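Local atomic coordinates of multi-copper Oxidase CueO (Ochrobactrum, PDB entry 6EVG), a protein that oxidises lignin model compounds and lignosulfonate as a laccase-like multicopper oxidase, probably coupling this oxidation to the reduction of dioxygen to water. Residues Ser329-Ser334 / Ser421-Asp426; Ala441-Leu446 / Ala470-His475; Val41-His46 / Asn82-Gly87; Ala55-Asn60 / Leu144-Leu149; Val215-Val220 / Phe301-Ala306. All coordinates share one frame; numbering follows the deposited sequence.

Interaction 1: Ser329-Ser334 / Ser421-Asp426; sequences SVKRRS and SWEIWD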
# COMPACT_ATOMS: atom_id res chain seq x y z
N SER A 329 -1.49 -25.46 -8.62
CA SER A 329 -2.20 -25.46 -7.33
C SER A 329 -2.35 -26.83 -6.69
O SER A 329 -2.68 -27.82 -7.36
CB SER A 329 -3.57 -24.85 -7.52
OG SER A 329 -4.22 -24.81 -6.26
N VAL A 330 -2.07 -26.90 -5.37
CA VAL A 330 -2.23 -28.10 -4.62
C VAL A 330 -3.38 -28.05 -3.65
O VAL A 330 -3.64 -29.09 -2.98
CB VAL A 330 -0.94 -28.48 -3.87
CG1 VAL A 330 0.24 -28.58 -4.84
CG2 VAL A 330 -0.64 -27.51 -2.74
N LYS A 331 -4.12 -26.96 -3.57
CA LYS A 331 -5.24 -26.82 -2.68
C LYS A 331 -6.03 -25.64 -3.10
O LYS A 331 -5.44 -24.63 -3.49
CB LYS A 331 -4.73 -26.63 -1.23
CG LYS A 331 -5.85 -26.75 -0.19
CD LYS A 331 -5.34 -26.72 1.25
CE LYS A 331 -6.47 -26.76 2.25
NZ LYS A 331 -7.21 -28.05 2.32
N ARG A 332 -7.34 -25.73 -2.97
CA ARG A 332 -8.23 -24.62 -3.18
C ARG A 332 -8.82 -24.20 -1.86
O ARG A 332 -9.34 -25.06 -1.10
CB ARG A 332 -9.32 -24.96 -4.21
CG ARG A 332 -10.03 -23.70 -4.78
CD ARG A 332 -10.73 -23.99 -6.08
NE ARG A 332 -11.25 -22.79 -6.68
CZ ARG A 332 -10.96 -22.38 -7.88
NH1 ARG A 332 -10.16 -23.11 -8.67
NH2 ARG A 332 -11.49 -21.27 -8.30
N ARG A 333 -8.80 -22.93 -1.58
CA ARG A 333 -9.41 -22.33 -0.41
C ARG A 333 -10.43 -21.32 -0.81
O ARG A 333 -10.40 -20.83 -1.96
CB ARG A 333 -8.38 -21.71 0.55
CG ARG A 333 -7.31 -22.67 1.02
CD ARG A 333 -6.49 -22.04 2.16
NE ARG A 333 -5.27 -22.81 2.40
CZ ARG A 333 -5.06 -23.62 3.41
NH1 ARG A 333 -5.98 -23.86 4.32
NH2 ARG A 333 -3.90 -24.30 3.45
N SER A 334 -11.25 -20.89 0.13
CA SER A 334 -12.22 -19.85 -0.04
C SER A 334 -12.30 -18.99 1.19
O SER A 334 -12.26 -19.50 2.32
CB SER A 334 -13.60 -20.48 -0.29
OG SER A 334 -13.64 -21.35 -1.41
N SER A 421 4.60 -23.94 -1.71
CA SER A 421 3.51 -24.44 -2.47
C SER A 421 2.66 -23.36 -3.10
O SER A 421 2.85 -22.16 -2.82
CB SER A 421 2.64 -25.36 -1.62
OG SER A 421 1.86 -24.63 -0.70
N TRP A 422 1.79 -23.76 -4.02
CA TRP A 422 0.84 -22.90 -4.70
C TRP A 422 -0.56 -23.32 -4.28
O TRP A 422 -0.86 -24.53 -4.24
CB TRP A 422 0.98 -23.12 -6.21
CG TRP A 422 2.29 -22.74 -6.77
CD1 TRP A 422 3.38 -23.53 -6.88
CD2 TRP A 422 2.63 -21.47 -7.40
NE1 TRP A 422 4.40 -22.87 -7.53
CE2 TRP A 422 3.97 -21.61 -7.85
CE3 TRP A 422 1.96 -20.30 -7.63
CZ2 TRP A 422 4.65 -20.58 -8.52
CZ3 TRP A 422 2.61 -19.31 -8.35
CH2 TRP A 422 3.95 -19.45 -8.76
N GLU A 423 -1.46 -22.36 -4.10
CA GLU A 423 -2.86 -22.60 -3.81
C GLU A 423 -3.72 -21.62 -4.61
O GLU A 423 -3.24 -20.52 -4.92
CB GLU A 423 -3.17 -22.43 -2.32
CG GLU A 423 -2.37 -23.31 -1.39
CD GLU A 423 -2.80 -23.20 0.08
OE1 GLU A 423 -3.59 -22.27 0.40
OE2 GLU A 423 -2.39 -24.05 0.90
N ILE A 424 -4.94 -21.99 -4.91
CA ILE A 424 -5.93 -21.06 -5.48
C ILE A 424 -6.89 -20.68 -4.40
O ILE A 424 -7.45 -21.56 -3.74
CB ILE A 424 -6.66 -21.67 -6.70
CG1 ILE A 424 -5.61 -21.92 -7.79
CG2 ILE A 424 -7.79 -20.79 -7.12
CD1 ILE A 424 -6.05 -22.74 -8.97
N TRP A 425 -7.08 -19.38 -4.20
CA TRP A 425 -8.03 -18.86 -3.23
C TRP A 425 -9.18 -18.16 -3.95
O TRP A 425 -8.94 -17.23 -4.76
CB TRP A 425 -7.37 -17.89 -2.29
CG TRP A 425 -6.38 -18.50 -1.33
CD1 TRP A 425 -5.74 -19.71 -1.40
CD2 TRP A 425 -5.92 -17.90 -0.10
NE1 TRP A 425 -4.98 -19.94 -0.28
CE2 TRP A 425 -5.05 -18.83 0.51
CE3 TRP A 425 -6.17 -16.68 0.51
CZ2 TRP A 425 -4.46 -18.59 1.76
CZ3 TRP A 425 -5.58 -16.44 1.75
CH2 TRP A 425 -4.77 -17.37 2.36
N ASP A 426 -10.40 -18.56 -3.65
CA ASP A 426 -11.66 -17.88 -3.98
C ASP A 426 -11.89 -16.81 -2.95
O ASP A 426 -11.90 -17.11 -1.74
CB ASP A 426 -12.86 -18.94 -4.00
CG ASP A 426 -12.84 -19.86 -5.19
OD1 ASP A 426 -12.76 -19.42 -6.35
OD2 ASP A 426 -12.94 -21.10 -5.03
O HOH W 1 -13.63 -23.33 -3.62

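Interaction 2: Ala441-Leu446 / Ala470-His475; sequences ASFRIL and AEILVH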
# COMPACT_ATOMS: atom_id res chain seq x y z
N ALA A 441 3.61 -13.70 1.24
CA ALA A 441 3.30 -14.46 0.06
C ALA A 441 2.98 -13.48 -1.08
O ALA A 441 2.83 -12.27 -0.83
CB ALA A 441 2.15 -15.40 0.31
N SER A 442 2.95 -14.00 -2.27
CA SER A 442 2.64 -13.22 -3.45
C SER A 442 1.58 -13.94 -4.25
O SER A 442 1.45 -15.16 -4.14
CB SER A 442 3.88 -12.95 -4.29
OG SER A 442 4.85 -12.23 -3.57
N PHE A 443 0.82 -13.22 -5.10
CA PHE A 443 -0.19 -13.89 -5.88
C PHE A 443 -0.33 -13.29 -7.28
O PHE A 443 0.13 -12.16 -7.57
CB PHE A 443 -1.55 -13.91 -5.17
CG PHE A 443 -2.14 -12.58 -4.87
CD1 PHE A 443 -2.88 -11.87 -5.80
CD2 PHE A 443 -1.97 -11.99 -3.61
CE1 PHE A 443 -3.48 -10.66 -5.49
CE2 PHE A 443 -2.57 -10.78 -3.27
CZ PHE A 443 -3.29 -10.11 -4.23
N ARG A 444 -0.95 -14.09 -8.13
CA ARG A 444 -1.40 -13.69 -9.46
C ARG A 444 -2.90 -13.70 -9.48
O ARG A 444 -3.51 -14.70 -9.07
CB ARG A 444 -0.87 -14.63 -10.56
CG ARG A 444 0.61 -14.86 -10.57
CD ARG A 444 1.44 -13.64 -10.95
NE ARG A 444 1.18 -13.13 -12.30
CZ ARG A 444 1.63 -13.70 -13.41
NH1 ARG A 444 2.37 -14.79 -13.41
NH2 ARG A 444 1.36 -13.10 -14.59
N ILE A 445 -3.55 -12.65 -9.95
CA ILE A 445 -4.99 -12.64 -10.09
C ILE A 445 -5.33 -13.51 -11.34
O ILE A 445 -4.85 -13.27 -12.44
CB ILE A 445 -5.55 -11.23 -10.25
CG1 ILE A 445 -5.24 -10.39 -9.02
CG2 ILE A 445 -7.03 -11.28 -10.56
CD1 ILE A 445 -5.57 -8.93 -9.14
N LEU A 446 -6.16 -14.52 -11.11
CA LEU A 446 -6.68 -15.38 -12.20
C LEU A 446 -7.93 -14.88 -12.81
O LEU A 446 -8.10 -14.96 -14.05
CB LEU A 446 -6.91 -16.81 -11.66
CG LEU A 446 -5.73 -17.53 -11.10
CD1 LEU A 446 -6.17 -18.85 -10.50
CD2 LEU A 446 -4.61 -17.75 -12.08
N ALA A 470 -13.33 -12.93 -6.82
CA ALA A 470 -12.03 -13.06 -7.44
C ALA A 470 -11.46 -14.42 -7.20
O ALA A 470 -11.78 -15.07 -6.19
CB ALA A 470 -11.06 -12.02 -6.92
N GLU A 471 -10.57 -14.84 -8.08
CA GLU A 471 -9.75 -16.02 -7.87
C GLU A 471 -8.29 -15.63 -7.99
O GLU A 471 -7.92 -14.93 -8.94
CB GLU A 471 -9.99 -17.14 -8.91
CG GLU A 471 -11.41 -17.66 -8.98
CD GLU A 471 -11.68 -18.55 -10.16
OE1 GLU A 471 -10.77 -19.21 -10.62
OE2 GLU A 471 -12.87 -18.74 -10.48
N ILE A 472 -7.47 -16.05 -7.01
CA ILE A 472 -6.04 -15.70 -7.01
C ILE A 472 -5.22 -16.96 -6.86
O ILE A 472 -5.65 -17.93 -6.22
CB ILE A 472 -5.67 -14.64 -5.96
CG1 ILE A 472 -5.89 -15.17 -4.52
CG2 ILE A 472 -6.45 -13.36 -6.21
CD1 ILE A 472 -5.34 -14.24 -3.44
N LEU A 473 -4.02 -16.95 -7.43
CA LEU A 473 -3.04 -18.03 -7.40
C LEU A 473 -1.93 -17.56 -6.45
O LEU A 473 -1.19 -16.64 -6.80
CB LEU A 473 -2.55 -18.38 -8.79
CG LEU A 473 -1.45 -19.44 -8.85
CD1 LEU A 473 -1.97 -20.82 -8.36
CD2 LEU A 473 -0.91 -19.57 -10.27
N VAL A 474 -1.84 -18.15 -5.27
CA VAL A 474 -0.90 -17.72 -4.20
C VAL A 474 0.31 -18.63 -4.16
O VAL A 474 0.16 -19.87 -4.22
CB VAL A 474 -1.62 -17.75 -2.85
CG1 VAL A 474 -0.73 -17.15 -1.77
CG2 VAL A 474 -2.97 -17.07 -2.87
N HIS A 475 1.49 -18.03 -4.02
CA HIS A 475 2.73 -18.72 -3.87
C HIS A 475 3.30 -18.44 -2.47
O HIS A 475 3.58 -17.29 -2.15
CB HIS A 475 3.73 -18.30 -4.95
CG HIS A 475 4.95 -19.15 -5.02
ND1 HIS A 475 6.15 -18.66 -5.42
CD2 HIS A 475 5.14 -20.46 -4.75
CE1 HIS A 475 7.04 -19.63 -5.42
NE2 HIS A 475 6.44 -20.75 -5.05

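Interaction 3: Val41-His46 / Asn82-Gly87; sequences VQTGRH and NGMDEG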
# COMPACT_ATOMS: atom_id res chain seq x y z
N VAL A 41 10.25 6.20 14.69
CA VAL A 41 8.81 6.48 14.73
C VAL A 41 8.56 7.48 15.85
O VAL A 41 9.05 7.30 16.99
CB VAL A 41 8.01 5.17 14.93
CG1 VAL A 41 6.54 5.48 14.89
CG2 VAL A 41 8.42 4.12 13.89
N GLN A 42 7.79 8.53 15.58
CA GLN A 42 7.65 9.62 16.49
C GLN A 42 6.35 10.38 16.28
O GLN A 42 5.85 10.45 15.17
CB GLN A 42 8.83 10.59 16.34
CG GLN A 42 8.94 11.15 14.91
CD GLN A 42 10.29 11.79 14.64
OE1 GLN A 42 10.41 13.02 14.70
NE2 GLN A 42 11.30 11.00 14.29
N THR A 43 5.84 10.97 17.35
CA THR A 43 4.71 11.89 17.24
C THR A 43 5.19 13.29 16.91
O THR A 43 6.36 13.64 17.11
CB THR A 43 3.81 11.89 18.48
OG1 THR A 43 4.60 12.36 19.57
CG2 THR A 43 3.20 10.53 18.78
N GLY A 44 4.25 14.11 16.44
CA GLY A 44 4.59 15.52 16.20
C GLY A 44 3.31 16.26 15.80
O GLY A 44 2.21 15.84 16.15
N ARG A 45 3.51 17.32 15.00
CA ARG A 45 2.41 18.07 14.41
C ARG A 45 2.78 18.32 12.98
O ARG A 45 3.95 18.48 12.64
CB ARG A 45 2.14 19.39 15.16
CG ARG A 45 1.86 19.19 16.64
CD ARG A 45 1.52 20.45 17.33
NE ARG A 45 0.21 20.90 16.91
CZ ARG A 45 -0.94 20.34 17.30
NH1 ARG A 45 -0.92 19.37 18.15
NH2 ARG A 45 -2.12 20.75 16.86
N HIS A 46 1.73 18.40 12.14
CA HIS A 46 1.95 18.52 10.68
C HIS A 46 0.94 19.48 10.06
O HIS A 46 -0.24 19.41 10.38
CB HIS A 46 1.84 17.13 10.05
CG HIS A 46 1.95 17.12 8.57
ND1 HIS A 46 3.15 17.25 7.91
CD2 HIS A 46 0.98 17.04 7.62
CE1 HIS A 46 2.91 17.21 6.59
NE2 HIS A 46 1.62 17.08 6.39
N ASN A 82 11.42 3.14 18.38
CA ASN A 82 10.11 3.63 18.78
C ASN A 82 10.25 4.77 19.71
O ASN A 82 10.53 4.61 20.90
CB ASN A 82 9.29 2.51 19.41
CG ASN A 82 7.90 2.96 19.78
OD1 ASN A 82 7.52 4.11 19.48
ND2 ASN A 82 7.09 2.10 20.38
N GLY A 83 10.13 6.01 19.19
CA GLY A 83 10.18 7.18 19.98
C GLY A 83 8.86 7.64 20.56
O GLY A 83 8.76 8.76 21.07
N MET A 84 7.83 6.78 20.52
CA MET A 84 6.52 7.09 21.09
C MET A 84 6.34 6.48 22.48
O MET A 84 7.11 5.64 22.92
CB MET A 84 5.42 6.63 20.15
CG MET A 84 5.58 7.16 18.75
SD MET A 84 4.14 6.85 17.66
CE MET A 84 4.07 5.08 17.69
N ASP A 85 5.26 6.91 23.13
CA ASP A 85 4.86 6.42 24.47
C ASP A 85 3.94 5.20 24.44
O ASP A 85 3.40 4.81 25.47
CB ASP A 85 4.30 7.54 25.31
CG ASP A 85 3.01 8.10 24.79
OD1 ASP A 85 2.41 7.52 23.87
OD2 ASP A 85 2.64 9.18 25.26
N GLU A 86 3.81 4.58 23.26
CA GLU A 86 3.02 3.38 23.10
C GLU A 86 3.74 2.45 22.10
O GLU A 86 4.54 2.93 21.30
CB GLU A 86 1.59 3.66 22.61
CG GLU A 86 1.54 4.38 21.26
CD GLU A 86 0.19 4.47 20.62
OE1 GLU A 86 -0.66 3.55 20.79
OE2 GLU A 86 -0.05 5.44 19.85
N GLY A 87 3.39 1.17 22.16
CA GLY A 87 4.01 0.21 21.26
C GLY A 87 3.70 0.48 19.80
O GLY A 87 2.62 0.99 19.47
O HOH W 2 7.30 10.79 19.85

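Interaction 4: Ala55-Asn60 / Leu144-Leu149; sequences ASAGIN and LGIAGL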
# COMPACT_ATOMS: atom_id res chain seq x y z
N ALA A 55 -2.30 17.30 15.09
CA ALA A 55 -1.50 16.21 15.70
C ALA A 55 -1.23 15.12 14.68
O ALA A 55 -2.10 14.79 13.86
CB ALA A 55 -2.29 15.61 16.84
N SER A 56 -0.04 14.53 14.75
CA SER A 56 0.41 13.59 13.75
C SER A 56 1.43 12.63 14.32
O SER A 56 1.87 12.75 15.49
CB SER A 56 0.94 14.36 12.54
OG SER A 56 2.10 15.06 12.87
N ALA A 57 1.90 11.70 13.48
CA ALA A 57 3.06 10.87 13.77
C ALA A 57 3.66 10.46 12.46
O ALA A 57 2.97 10.36 11.45
CB ALA A 57 2.68 9.65 14.61
N GLY A 58 4.97 10.20 12.46
CA GLY A 58 5.68 9.83 11.27
C GLY A 58 6.95 9.11 11.55
O GLY A 58 7.21 8.70 12.68
N ILE A 59 7.76 8.97 10.50
CA ILE A 59 9.03 8.26 10.56
C ILE A 59 10.11 9.26 10.15
O ILE A 59 10.06 9.84 9.05
CB ILE A 59 9.05 7.01 9.65
CG1 ILE A 59 7.85 6.10 9.98
CG2 ILE A 59 10.38 6.31 9.77
CD1 ILE A 59 7.74 4.88 9.13
N ASN A 60 11.08 9.50 11.05
CA ASN A 60 12.11 10.50 10.80
C ASN A 60 11.49 11.89 10.55
O ASN A 60 12.07 12.72 9.82
CB ASN A 60 13.06 10.12 9.70
CG ASN A 60 13.82 8.85 9.98
OD1 ASN A 60 13.84 8.34 11.12
ND2 ASN A 60 14.51 8.32 8.98
N LEU A 144 -2.59 8.69 11.81
CA LEU A 144 -1.73 9.74 12.34
C LEU A 144 -0.67 10.13 11.37
O LEU A 144 -0.24 11.30 11.37
CB LEU A 144 -1.16 9.30 13.68
CG LEU A 144 -2.10 9.42 14.90
CD1 LEU A 144 -1.55 8.61 16.07
CD2 LEU A 144 -2.29 10.86 15.29
N GLY A 145 -0.16 9.14 10.62
CA GLY A 145 0.76 9.42 9.52
C GLY A 145 1.95 8.50 9.41
O GLY A 145 2.83 8.76 8.58
N ILE A 146 2.02 7.40 10.18
CA ILE A 146 3.23 6.60 10.17
C ILE A 146 3.29 5.69 8.95
O ILE A 146 2.50 4.73 8.83
CB ILE A 146 3.32 5.76 11.49
CG1 ILE A 146 3.31 6.66 12.71
CG2 ILE A 146 4.55 4.88 11.45
CD1 ILE A 146 2.95 5.89 14.00
N ALA A 147 4.21 5.99 8.05
CA ALA A 147 4.46 5.18 6.86
C ALA A 147 5.73 5.66 6.22
O ALA A 147 6.11 6.82 6.38
CB ALA A 147 3.34 5.27 5.84
N GLY A 148 6.35 4.76 5.44
CA GLY A 148 7.45 5.16 4.55
C GLY A 148 7.40 4.28 3.30
O GLY A 148 6.58 3.40 3.20
N LEU A 149 8.31 4.59 2.38
CA LEU A 149 8.36 3.93 1.08
C LEU A 149 9.65 3.13 0.96
O LEU A 149 10.65 3.47 1.58
CB LEU A 149 8.25 4.96 -0.05
CG LEU A 149 7.04 5.85 0.02
CD1 LEU A 149 7.06 6.88 -1.11
CD2 LEU A 149 5.73 5.06 -0.00
O HOH W 3 -2.41 13.20 11.70

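Interaction 5: Val215-Val220 / Phe301-Ala306; sequences VPASIV and FVVDAA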
# COMPACT_ATOMS: atom_id res chain seq x y z
N VAL A 215 7.38 19.36 -13.68
CA VAL A 215 7.93 18.18 -14.35
C VAL A 215 8.59 18.61 -15.66
O VAL A 215 8.20 19.64 -16.26
CB VAL A 215 6.85 17.11 -14.62
CG1 VAL A 215 6.43 16.43 -13.31
CG2 VAL A 215 5.66 17.68 -15.37
N PRO A 216 9.57 17.84 -16.14
CA PRO A 216 10.11 18.08 -17.48
C PRO A 216 9.09 17.75 -18.56
O PRO A 216 8.17 16.97 -18.34
CB PRO A 216 11.34 17.16 -17.53
CG PRO A 216 10.92 16.03 -16.59
CD PRO A 216 10.14 16.64 -15.51
N ALA A 217 9.32 18.31 -19.76
CA ALA A 217 8.52 17.99 -20.93
C ALA A 217 9.04 16.70 -21.54
O ALA A 217 9.62 16.67 -22.62
CB ALA A 217 8.56 19.13 -21.93
N SER A 218 8.77 15.59 -20.85
CA SER A 218 9.29 14.30 -21.20
C SER A 218 8.39 13.23 -20.54
O SER A 218 7.38 13.54 -19.93
CB SER A 218 10.77 14.17 -20.79
OG SER A 218 10.90 14.23 -19.39
N ILE A 219 8.86 12.00 -20.62
CA ILE A 219 8.15 10.87 -19.94
C ILE A 219 8.56 10.86 -18.47
O ILE A 219 9.75 10.86 -18.11
CB ILE A 219 8.54 9.54 -20.60
CG1 ILE A 219 8.33 9.48 -22.08
CG2 ILE A 219 7.82 8.38 -19.87
CD1 ILE A 219 6.99 9.68 -22.49
N VAL A 220 7.54 10.86 -17.60
CA VAL A 220 7.71 10.90 -16.16
C VAL A 220 7.10 9.65 -15.56
O VAL A 220 6.00 9.25 -15.89
CB VAL A 220 7.08 12.19 -15.61
CG1 VAL A 220 7.02 12.20 -14.07
CG2 VAL A 220 7.83 13.39 -16.12
N PHE A 301 0.05 19.16 -12.15
CA PHE A 301 1.37 19.06 -12.78
C PHE A 301 1.52 20.25 -13.74
O PHE A 301 0.65 20.51 -14.57
CB PHE A 301 1.47 17.78 -13.61
CG PHE A 301 1.45 16.54 -12.80
CD1 PHE A 301 2.62 16.06 -12.22
CD2 PHE A 301 0.30 15.84 -12.58
CE1 PHE A 301 2.62 14.91 -11.50
CE2 PHE A 301 0.29 14.67 -11.78
CZ PHE A 301 1.47 14.22 -11.27
N VAL A 302 2.65 20.94 -13.63
CA VAL A 302 3.02 22.02 -14.52
C VAL A 302 4.38 21.68 -15.16
O VAL A 302 5.24 21.18 -14.50
CB VAL A 302 3.06 23.34 -13.79
CG1 VAL A 302 1.70 23.74 -13.21
CG2 VAL A 302 4.13 23.43 -12.79
N VAL A 303 4.50 21.90 -16.44
CA VAL A 303 5.73 21.61 -17.15
C VAL A 303 6.71 22.75 -17.03
O VAL A 303 6.33 23.87 -17.26
CB VAL A 303 5.48 21.29 -18.62
CG1 VAL A 303 6.73 20.91 -19.35
CG2 VAL A 303 4.48 20.13 -18.70
N ASP A 304 7.96 22.41 -16.67
CA ASP A 304 9.01 23.42 -16.56
C ASP A 304 9.92 23.26 -17.73
O ASP A 304 10.68 22.27 -17.83
CB ASP A 304 9.80 23.27 -15.25
CG ASP A 304 10.92 24.30 -15.08
OD1 ASP A 304 11.27 25.00 -16.05
OD2 ASP A 304 11.47 24.38 -13.95
N ALA A 305 9.90 24.30 -18.56
CA ALA A 305 10.65 24.38 -19.77
C ALA A 305 12.16 24.41 -19.57
O ALA A 305 12.87 24.20 -20.55
CB ALA A 305 10.20 25.62 -20.58
N ALA A 306 12.64 24.74 -18.37
CA ALA A 306 14.09 24.81 -18.10
C ALA A 306 14.73 23.44 -17.92
O ALA A 306 15.95 23.31 -17.88
CB ALA A 306 14.33 25.62 -16.86

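Interaction 1: Ser329-Ser334 / Ser421-Asp426
Arg-332 and Arg-333 leave their strand on opposite faces of a parallel pairing, and each grips an acid of strand 422-426 side-on with NE and NH2. On the face shared with Ile-424, CG of Arg-332 lies anti to the backbone N (chi1 -163°) and the chain runs extended to NE. There NE donates almost straight to Asp-426 OD2 over 2.9 Å, while NH2 reaches Asp-426 OD1 at 3.0 Å. Guanidinium and carboxylate are not coplanar but turned 39° apart, and NE meets OD2 from above the carboxylate plane. Ile-424 CG2 sits 3.6 Å above the guanidinium plane of Arg-332, over its centre, giving the cation an apolar floor.

The other face repeats the theme with a third member. Arg-333 NE binds Glu-423 OE1 at 2.7 Å, and Arg-333 NH2 takes the syn lone pair of OE2. Trp-425 NE1 donates to the anti lone pair of Glu-423 OE1 at 2.8 Å, the oxygen lying in the plane of the indole. Two donors on one oxygen fix the carboxylate's rotation and would probably favour its charged form. Arg-333 also lies alongside Trp-425, its CB over the five-membered ring in a CH-pi contact.

Strand 332-336 is the edge of a four-stranded sheet in the C-terminal cupredoxin-like domain. Its inner neighbour, strand 422-428, continues the pairing to strand 469-475, where Glu-471 and Lys-469 give Arg-332 and Asp-426 second ionic partners. Trp-425 reaches across to Phe-436 and Phe-488, on the strands that carry the copper ligands His-434 and Cys-490.

Interaction 2: Ala441-Leu446 / Ala470-His475
Phe-443 stands beside Val-474 in a non-hydrogen-bonded antiparallel pair, with its ring leaning over Ile-472. Its CB touches Leu-473 O at 3.2 Å and lies 4.2 Å from Val-474 CG2. CG occupies the crowded position between the backbone N and the carbonyl carbon (chi1 61°), and there it meets Ile-472 CD1 at 3.9 Å. Farther out, CD1 and CE1 of the ring run over Ile-472 CG2, while CD2 again faces Ile-472 CD1. That methyl lies 4.1 Å from the ring centroid of Phe-443 and 17° off its normal, a CH-pi contact over the face; Ile-445 CG1 takes the ring edge. An alanine in place of Phe-443 would probably open a gap over Ile-472 and leave its CD1 methyl without the aromatic face it rests on.

Backbone bonds flank this patch: Arg-444 and Leu-473 bond to each other in both directions, and Leu-446 N reaches Glu-471 O. The Ser-442 N to His-475 O bond is weak, at 3.4 Å. Polar ends turn to other partners, Arg-444 to Asp-322 and Ser-442 to Arg-478. The chemistry thus divides largely between main-chain bonds setting register and the apolar Phe-443, Ile-472 and Val-474, packed toward the C-terminal cupredoxin-like domain's interior.

Interaction 3: Val41-His46 / Asn82-Gly87
Val-41 and Asn-82 form a parallel bridge, and the flat groups here are the Val-41 carbonyl and the Asn-82 carboxamide. Gly-83 N meets Val-41 O at 2.8 Å, nearly along the C=O axis. The Asn-82 amide is engaged at its edge and from above. At the edge, Asn-82 ND2 donates to Glu-86 O over 2.8 Å, with the acceptor in the amide plane, and also bonds Ile-109 O. Above the plane, Met-84 N donates a hydrogen bond to Asn-82 OD1 at 2.9 Å, 42° out of it, and closes an Asx turn. Pinned at both ends, the carboxamide holds the chain in a bend after the bridge.

The bend delivers Met-84 against the strand. Its CG rests on the backbone of Gln-42, SD lies between Val-41 CG1 and Thr-43 CG2, and the chain then folds back at chi3 (-60°) to set CE 3.8 Å from Val-41 CG1. Because Gly-83 has no CB, its backbone can come this close to Val-41 O, where a CB would clash. A water donates to Gly-83 O and accepts from Thr-43 N, extending the pairing.

Strands 36-46 and 75-82 are parallel neighbours in a four-stranded sheet of the N-terminal cupredoxin-like domain. Met-84 reaches beyond them to Ile-146 and to Gln-141 of helix 138-144, while Glu-86 forms a salt bridge with Arg-140 of that helix.

Interaction 4: Ala55-Asn60 / Leu144-Leu149
Ile-59 and Ile-146 touch through like torsions: each places CG1 anti to its own carbonyl carbon (chi1 -54° and -59°), with CG2 anti to the backbone N. Ile-59 CG1 thereby comes to lie 3.8 Å from Ile-146 CG2, the two side chains crossing at about a right angle. The same torsion of Ile-146 sets its CG1 at 3.6 Å from Ala-57 CB. The segment opposite strand 55-59 leaves helix 138-144 through a Schellman motif at Gly-145 and then enters strand 148-153, all within the N-terminal cupredoxin-like domain.

Gly-145 has a positive phi of 137°, and a CB here would clash with Ala-57 O as well as with the carbonyl oxygen before it. Ala-57 O can accordingly come within 2.9 Å of Gly-145 C. Farther on, Ile-59 CD1 reaches the peptide joining Ala-147 to Gly-148, its closest approach being to Ala-147 C. Beyond the two segments, Ile-146 also packs on Val-41 and Met-84, and Ile-59 on Phe-130. An alanine in place of Ile-146 would probably open a gap beside Ala-57 CB and leave Ile-59 CG1 without the methyl it crosses.

The polar link lies at the helix end. Leu-144 O accepts from a water that also donates to Ala-55 O, and Ala-57 N donates a hydrogen bond to the same Leu-144 O at 3.0 Å, from well above the carbonyl plane.

Interaction 5: Val215-Val220 / Phe301-Ala306
Val-215 pairs with Val-303 through its two backbone polar groups, which reach the residues before and after that partner. Its N donates to Val-302 O at 2.9 Å, and its O accepts from Asp-304 N at 2.8 Å. Val-303 CA also approaches Val-215 O in a CA-H...O contact, beside the Asp-304 bond to that oxygen.

This is a single parallel bridge. It ends the alignment of strand 212-215, an edge strand, with strand 295-303 in a five-stranded sheet of what is probably the middle cupredoxin-like domain. Beyond it the chain passes through Pro-216 and Ala-217 and crosses into strand 219-226, which belongs to another sheet.

Apolar contacts gather on the face of Val-215 and Val-303. CG1 of Val-215, anti to its own carbonyl carbon (chi1 -72°), meets CD1 of Phe-301 at 4.0 Å, coming to the ring's edge near its plane. The Phe-301 ring meets the ring of Phe-276, which Val-215 also touches. The Val-303 CG1 methyl, anti to its backbone N, is 3.6 Å from Ala-217 CB and similarly near Val-215 O, touching both bridge and turn.

Turn bonds shape both segments beyond the bridge. Ala-217 is the centre of an inverse gamma turn, closed by a weak bond from Ser-218 N to Pro-216 O; Ala-217 N is buried there with no partner in the model. On the other segment Asp-304 OD1 accepts from Ala-306 N at 2.7 Å in an Asx turn, the donor standing 39° out of the carboxylate plane, while OD2 makes a long, weak ion pair with Arg-214 NE.

Interactions 1 and 2 belong to one sheet: strands 422-428 and 469-475 are neighbours, joined by probable hydrogen bonds such as Glu-423 O to Val-474 N. They involve its two outermost strands, 332-336 and 442-448, the first contact partly exposed and ionic, the second buried and mainly apolar between its backbone bonds. Interactions 3 and 4, about 8 Å apart between centres, likewise share a sheet through strands 36-46 and 54-59. There the more open interaction 3 uses a turn and a water, while interaction 4 is buried, mainly apolar packing beside the end of helix 138-144. Interaction 5 stands apart, its nearest atoms about 14 Å from interaction 4, and pairs a brief parallel bridge with turns.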